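Local coordinates for protein alcohol dehydrogenase, zinc-containing (Streptococcus pneumoniae serotype 2, PDB 5YLN) that probably catalyses the NAD+-dependent oxidation of alcohols, as a zinc-containing member of the medium-chain alcohol dehydrogenase family, at residues 33-38 with 69-74; 176-181 with 200-205. All coordinates share one frame; numbering follows the deposited sequence.

Interaction 1 (33-38 with 69-74) pairs two antiparallel strands of the GroES-like domain, whereas interaction 2 (176-181 with 200-205) pairs the first two parallel strands of the Rossmann-type domain. They follow one another along the chain and lie on opposite sides of its centre, with their own centres 37 Å apart and their nearest atoms about 19 Å apart, so neither touches the other. Their relation to the metal sites differs. Interaction 1 is plain sheet pairing away from the zinc ligands, while at interaction 2 Gly-181 lies about 11 Å from the side chain of Cys-42, a zinc ligand, and about 13 Å from a bound zinc ion.

Interaction 1 (33-38 with 69-74)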
loop_
_atom_site.group_PDB
_atom_site.type_symbol
_atom_site.label_atom_id
_atom_site.label_comp_id
_atom_site.label_asym_id
_atom_site.label_seq_id
_atom_site.Cartn_x
_atom_site.Cartn_y
_atom_site.Cartn_z
ATOM N N ILE A 33 -27.009 1.156 -27.668
ATOM C CA ILE A 33 -26.145 0.988 -28.837
ATOM C C ILE A 33 -25.592 2.355 -29.214
ATOM O O ILE A 33 -26.355 3.310 -29.420
ATOM C CB ILE A 33 -26.884 0.372 -30.040
ATOM C CG1 ILE A 33 -27.440 -1.028 -29.731
ATOM C CG2 ILE A 33 -25.978 0.361 -31.288
ATOM C CD1 ILE A 33 -26.442 -2.005 -29.107
ATOM N N VAL A 34 -24.271 2.443 -29.324
ATOM C CA VAL A 34 -23.569 3.686 -29.615
ATOM C C VAL A 34 -22.865 3.558 -30.959
ATOM O O VAL A 34 -22.251 2.526 -31.254
ATOM C CB VAL A 34 -22.571 4.032 -28.485
ATOM C CG1 VAL A 34 -21.798 5.292 -28.809
ATOM C CG2 VAL A 34 -23.312 4.196 -27.161
ATOM N N ARG A 35 -22.970 4.602 -31.776
ATOM C CA ARG A 35 -22.192 4.705 -33.006
ATOM C C ARG A 35 -20.855 5.364 -32.688
ATOM O O ARG A 35 -20.823 6.521 -32.248
ATOM C CB ARG A 35 -22.938 5.511 -34.068
ATOM C CG ARG A 35 -22.044 5.882 -35.248
ATOM C CD ARG A 35 -22.834 6.341 -36.481
ATOM N NE ARG A 35 -23.745 7.452 -36.200
ATOM C CZ ARG A 35 -23.367 8.724 -36.099
ATOM N NH1 ARG A 35 -22.085 9.055 -36.227
ATOM N NH2 ARG A 35 -24.270 9.673 -35.859
ATOM N N ILE A 36 -19.755 4.632 -32.899
ATOM C CA ILE A 36 -18.440 5.181 -32.581
ATOM C C ILE A 36 -18.118 6.312 -33.549
ATOM O O ILE A 36 -18.248 6.166 -34.772
ATOM C CB ILE A 36 -17.352 4.093 -32.624
ATOM C CG1 ILE A 36 -17.612 2.979 -31.608
ATOM C CG2 ILE A 36 -15.989 4.704 -32.374
ATOM C CD1 ILE A 36 -17.674 3.447 -30.176
ATOM N N VAL A 37 -17.713 7.454 -33.000
ATOM C CA VAL A 37 -17.211 8.584 -33.783
ATOM C C VAL A 37 -15.689 8.565 -33.861
ATOM O O VAL A 37 -15.123 8.688 -34.945
ATOM C CB VAL A 37 -17.728 9.919 -33.196
ATOM C CG1 VAL A 37 -17.020 11.107 -33.828
ATOM C CG2 VAL A 37 -19.240 10.035 -33.382
ATOM N N LYS A 38 -15.012 8.404 -32.717
ATOM C CA LYS A 38 -13.557 8.393 -32.661
ATOM C C LYS A 38 -13.091 7.432 -31.579
ATOM O O LYS A 38 -13.748 7.265 -30.556
ATOM C CB LYS A 38 -12.982 9.786 -32.388
ATOM C CG LYS A 38 -12.871 10.664 -33.615
ATOM C CD LYS A 38 -12.583 12.110 -33.228
ATOM C CE LYS A 38 -12.726 13.007 -34.459
ATOM N NZ LYS A 38 -12.211 14.368 -34.226
ATOM N N ILE A 69 -22.045 8.571 -30.617
ATOM C CA ILE A 69 -23.393 9.129 -30.652
ATOM C C ILE A 69 -24.384 8.004 -30.398
ATOM O O ILE A 69 -24.334 6.971 -31.077
ATOM C CB ILE A 69 -23.667 9.831 -31.998
ATOM C CG1 ILE A 69 -22.810 11.102 -32.092
ATOM C CG2 ILE A 69 -25.164 10.125 -32.181
ATOM C CD1 ILE A 69 -22.874 11.785 -33.416
ATOM N N VAL A 70 -25.254 8.189 -29.391
ATOM C CA VAL A 70 -26.260 7.186 -29.063
ATOM C C VAL A 70 -27.171 6.969 -30.262
ATOM O O VAL A 70 -27.693 7.928 -30.848
ATOM C CB VAL A 70 -27.060 7.610 -27.822
ATOM C CG1 VAL A 70 -28.173 6.634 -27.559
ATOM C CG2 VAL A 70 -26.143 7.720 -26.594
ATOM N N GLU A 71 -27.337 5.701 -30.655
ATOM C CA GLU A 71 -28.246 5.300 -31.722
ATOM C C GLU A 71 -29.556 4.731 -31.201
ATOM O O GLU A 71 -30.602 4.920 -31.829
ATOM C CB GLU A 71 -27.579 4.240 -32.620
ATOM C CG GLU A 71 -26.460 4.762 -33.503
ATOM C CD GLU A 71 -26.965 5.247 -34.864
ATOM O OE1 GLU A 71 -27.968 4.687 -35.360
ATOM O OE2 GLU A 71 -26.352 6.184 -35.430
ATOM N N GLU A 72 -29.515 4.050 -30.059
ATOM C CA GLU A 72 -30.662 3.349 -29.511
ATOM C C GLU A 72 -30.386 3.086 -28.041
ATOM O O GLU A 72 -29.232 2.900 -27.638
ATOM C CB GLU A 72 -30.929 2.035 -30.269
ATOM C CG GLU A 72 -32.141 1.249 -29.761
ATOM C CD GLU A 72 -32.404 -0.023 -30.556
ATOM O OE1 GLU A 72 -31.493 -0.450 -31.292
ATOM O OE2 GLU A 72 -33.519 -0.592 -30.449
ATOM N N VAL A 73 -31.453 3.099 -27.239
ATOM C CA VAL A 73 -31.373 2.786 -25.823
ATOM C C VAL A 73 -32.458 1.766 -25.519
ATOM O O VAL A 73 -33.456 1.661 -26.236
ATOM C CB VAL A 73 -31.531 4.033 -24.911
ATOM C CG1 VAL A 73 -30.342 5.007 -25.070
ATOM C CG2 VAL A 73 -32.879 4.748 -25.181
ATOM N N GLY A 74 -32.253 1.019 -24.431
ATOM C CA GLY A 74 -33.260 0.100 -23.945
ATOM C C GLY A 74 -34.314 0.805 -23.115
ATOM O O GLY A 74 -34.180 1.985 -22.787
#
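Arg-35 and Glu-71 meet in a salt bridge on one face of an antiparallel strand pair, NE lying 3.0 Å from OE2. The carboxylate oxygen sits at the guanidinium edge, close to its plane, and is approached on its anti side; the two planar groups are turned 73° apart. Arg-35 reaches this position with CG anti to its backbone N (chi1 168°) and a bend at chi3. Glu-71 CG, set beside its backbone N by chi1, lies 3.6 Å from Arg-35 CB, and the bend at chi2 turns the carboxylate toward NE. Ile-69 runs alongside the arginine: its CB lies over one guanidinium face, toward the rim, and its CD1 is 3.5 Å from NH2. Beyond it, Val-37 CG2 packs on Ile-69 CG1 at 3.9 Å.

Beneath these side chains Arg-35 and Ile-69 form a hydrogen-bonded pair with both N-H...O bonds made, and Val-34 faces Val-70 as a non-hydrogen-bonded pair. The register then slips by one residue in a classic beta bulge, where Glu-71 and Glu-72 both face Ile-33. Ile-33 O accepts from Glu-71 N at 2.9 Å and, weakly, from Glu-72 N, while Ile-33 N donates to Glu-72 O at 2.8 Å. This pairing belongs to the sheet of the GroES-like domain. Strand 127-129 flanks strand 33-39, with Tyr-127 touching both Arg-35 and Glu-71, and Lys-82 NZ bonds to Glu-71 O.

Interaction 2 (176-181 with 200-205); sequences AIIGSG and IMVDLD
Ile-177 N and Gly-179 N donate to Ile-200 O and Val-202 O, and Val-202 N returns a bond to Ile-177 O, a parallel ladder whose strand axes approach to 4.7 Å at 22° to each other. On one face Ile-178 and Val-202 lie side by side, Ile-178 CD1 3.6 Å from Val-202 CB, beneath Phe-257 of helix 252-261. On the other, Met-201, bent at chi2 and chi3, sets CE 3.9 Å from Ile-177 CB and CG 3.4 Å from Ser-180 OG, under helices 182-191 and 206-214. At the phi/psi of Gly-179 (114°/111°) a CB would jam against Ile-178 O, so the turn suits a residue lacking a side chain. Gly-179 and Gly-181 fit the GxGxxG pattern of a Rossmann-type beta-alpha-beta unit; in NAD-dependent relatives this turn meets the dinucleotide phosphates and an acid like Asp-203 the adenosine ribose, so both probably belong to the NAD+ site, unoccupied here. Asp-203 OD2 accepts from Ser-180 N at 2.8 Å through its anti lone pair, while OD1 takes Asp-205 N in an Asx turn and pairs with Arg-208. With both oxygens engaged, buried Asp-203 is fixed in rotation, and the arginine would probably favour its charged form.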
loop_
_atom_site.group_PDB
_atom_site.type_symbol
_atom_site.label_atom_id
_atom_site.label_comp_id
_atom_site.label_asym_id
_atom_site.label_seq_id
_atom_site.Cartn_x
_atom_site.Cartn_y
_atom_site.Cartn_z
ATOM N N ALA A 176 8.480 10.824 -8.791
ATOM C CA ALA A 176 9.163 10.272 -9.948
ATOM C C ALA A 176 8.178 9.406 -10.714
ATOM O O ALA A 176 7.388 8.670 -10.117
ATOM C CB ALA A 176 10.391 9.447 -9.548
ATOM N N ILE A 177 8.215 9.507 -12.038
ATOM C CA ILE A 177 7.403 8.666 -12.905
ATOM C C ILE A 177 8.350 7.782 -13.711
ATOM O O ILE A 177 9.292 8.282 -14.344
ATOM C CB ILE A 177 6.481 9.516 -13.796
ATOM C CG1 ILE A 177 5.552 10.322 -12.887
ATOM C CG2 ILE A 177 5.640 8.635 -14.713
ATOM C CD1 ILE A 177 4.773 11.417 -13.603
ATOM N N ILE A 178 8.146 6.471 -13.618
ATOM C CA ILE A 178 9.008 5.493 -14.265
ATOM C C ILE A 178 8.284 5.016 -15.513
ATOM O O ILE A 178 7.347 4.209 -15.440
ATOM C CB ILE A 178 9.351 4.319 -13.341
ATOM C CG1 ILE A 178 9.729 4.850 -11.958
ATOM C CG2 ILE A 178 10.505 3.515 -13.937
ATOM C CD1 ILE A 178 10.893 5.795 -11.974
ATOM N N GLY A 179 8.726 5.504 -16.654
ATOM C CA GLY A 179 8.141 5.090 -17.904
ATOM C C GLY A 179 7.457 6.274 -18.529
ATOM O O GLY A 179 6.451 6.764 -18.010
ATOM N N SER A 180 8.015 6.750 -19.635
ATOM C CA SER A 180 7.566 7.967 -20.289
ATOM C C SER A 180 6.729 7.676 -21.531
ATOM O O SER A 180 6.630 8.534 -22.406
ATOM C CB SER A 180 8.780 8.830 -20.645
ATOM O OG SER A 180 8.422 10.188 -20.806
ATOM N N GLY A 181 6.136 6.478 -21.629
ATOM C CA GLY A 181 5.166 6.184 -22.661
ATOM C C GLY A 181 3.843 6.871 -22.368
ATOM O O GLY A 181 3.766 7.760 -21.517
ATOM N N ILE A 200 9.903 14.117 -11.645
ATOM C CA ILE A 200 11.099 13.558 -12.249
ATOM C C ILE A 200 10.666 12.446 -13.204
ATOM O O ILE A 200 10.115 11.426 -12.775
ATOM C CB ILE A 200 12.053 13.046 -11.166
ATOM C CG1 ILE A 200 12.273 14.155 -10.128
ATOM C CG2 ILE A 200 13.352 12.555 -11.796
ATOM C CD1 ILE A 200 12.806 13.683 -8.781
ATOM N N MET A 201 10.867 12.642 -14.505
ATOM C CA MET A 201 10.576 11.582 -15.461
ATOM C C MET A 201 11.819 10.725 -15.635
ATOM O O MET A 201 12.916 11.249 -15.854
ATOM C CB MET A 201 10.122 12.136 -16.814
ATOM C CG MET A 201 9.538 11.060 -17.760
ATOM S SD MET A 201 7.837 10.543 -17.352
ATOM C CE MET A 201 7.278 12.053 -16.659
ATOM N N VAL A 202 11.641 9.410 -15.524
ATOM C CA VAL A 202 12.716 8.433 -15.677
ATOM C C VAL A 202 12.362 7.522 -16.841
ATOM O O VAL A 202 11.246 6.988 -16.891
ATOM C CB VAL A 202 12.927 7.622 -14.382
ATOM C CG1 VAL A 202 14.100 6.629 -14.535
ATOM C CG2 VAL A 202 13.176 8.563 -13.234
ATOM N N ASP A 203 13.303 7.367 -17.778
ATOM C CA ASP A 203 13.128 6.533 -18.965
ATOM C C ASP A 203 14.503 6.290 -19.598
ATOM O O ASP A 203 15.499 6.919 -19.231
ATOM C CB ASP A 203 12.141 7.192 -19.941
ATOM C CG ASP A 203 11.554 6.214 -20.944
ATOM O OD1 ASP A 203 12.332 5.633 -21.727
ATOM O OD2 ASP A 203 10.320 6.021 -20.951
ATOM N N LEU A 204 14.550 5.351 -20.547
ATOM C CA LEU A 204 15.756 5.082 -21.335
ATOM C C LEU A 204 15.860 5.982 -22.560
ATOM O O LEU A 204 16.957 6.411 -22.922
ATOM C CB LEU A 204 15.788 3.618 -21.786
ATOM C CG LEU A 204 15.485 2.541 -20.735
ATOM C CD1 LEU A 204 15.113 1.216 -21.398
ATOM C CD2 LEU A 204 16.660 2.345 -19.783
ATOM N N ASP A 205 14.723 6.289 -23.182
ATOM C CA ASP A 205 14.644 7.033 -24.437
ATOM C C ASP A 205 14.685 8.538 -24.172
ATOM O O ASP A 205 13.797 9.084 -23.499
ATOM C CB ASP A 205 13.352 6.640 -25.150
ATOM C CG ASP A 205 13.124 7.380 -26.454
ATOM O OD1 ASP A 205 13.721 8.449 -26.683
ATOM O OD2 ASP A 205 12.308 6.878 -27.257
#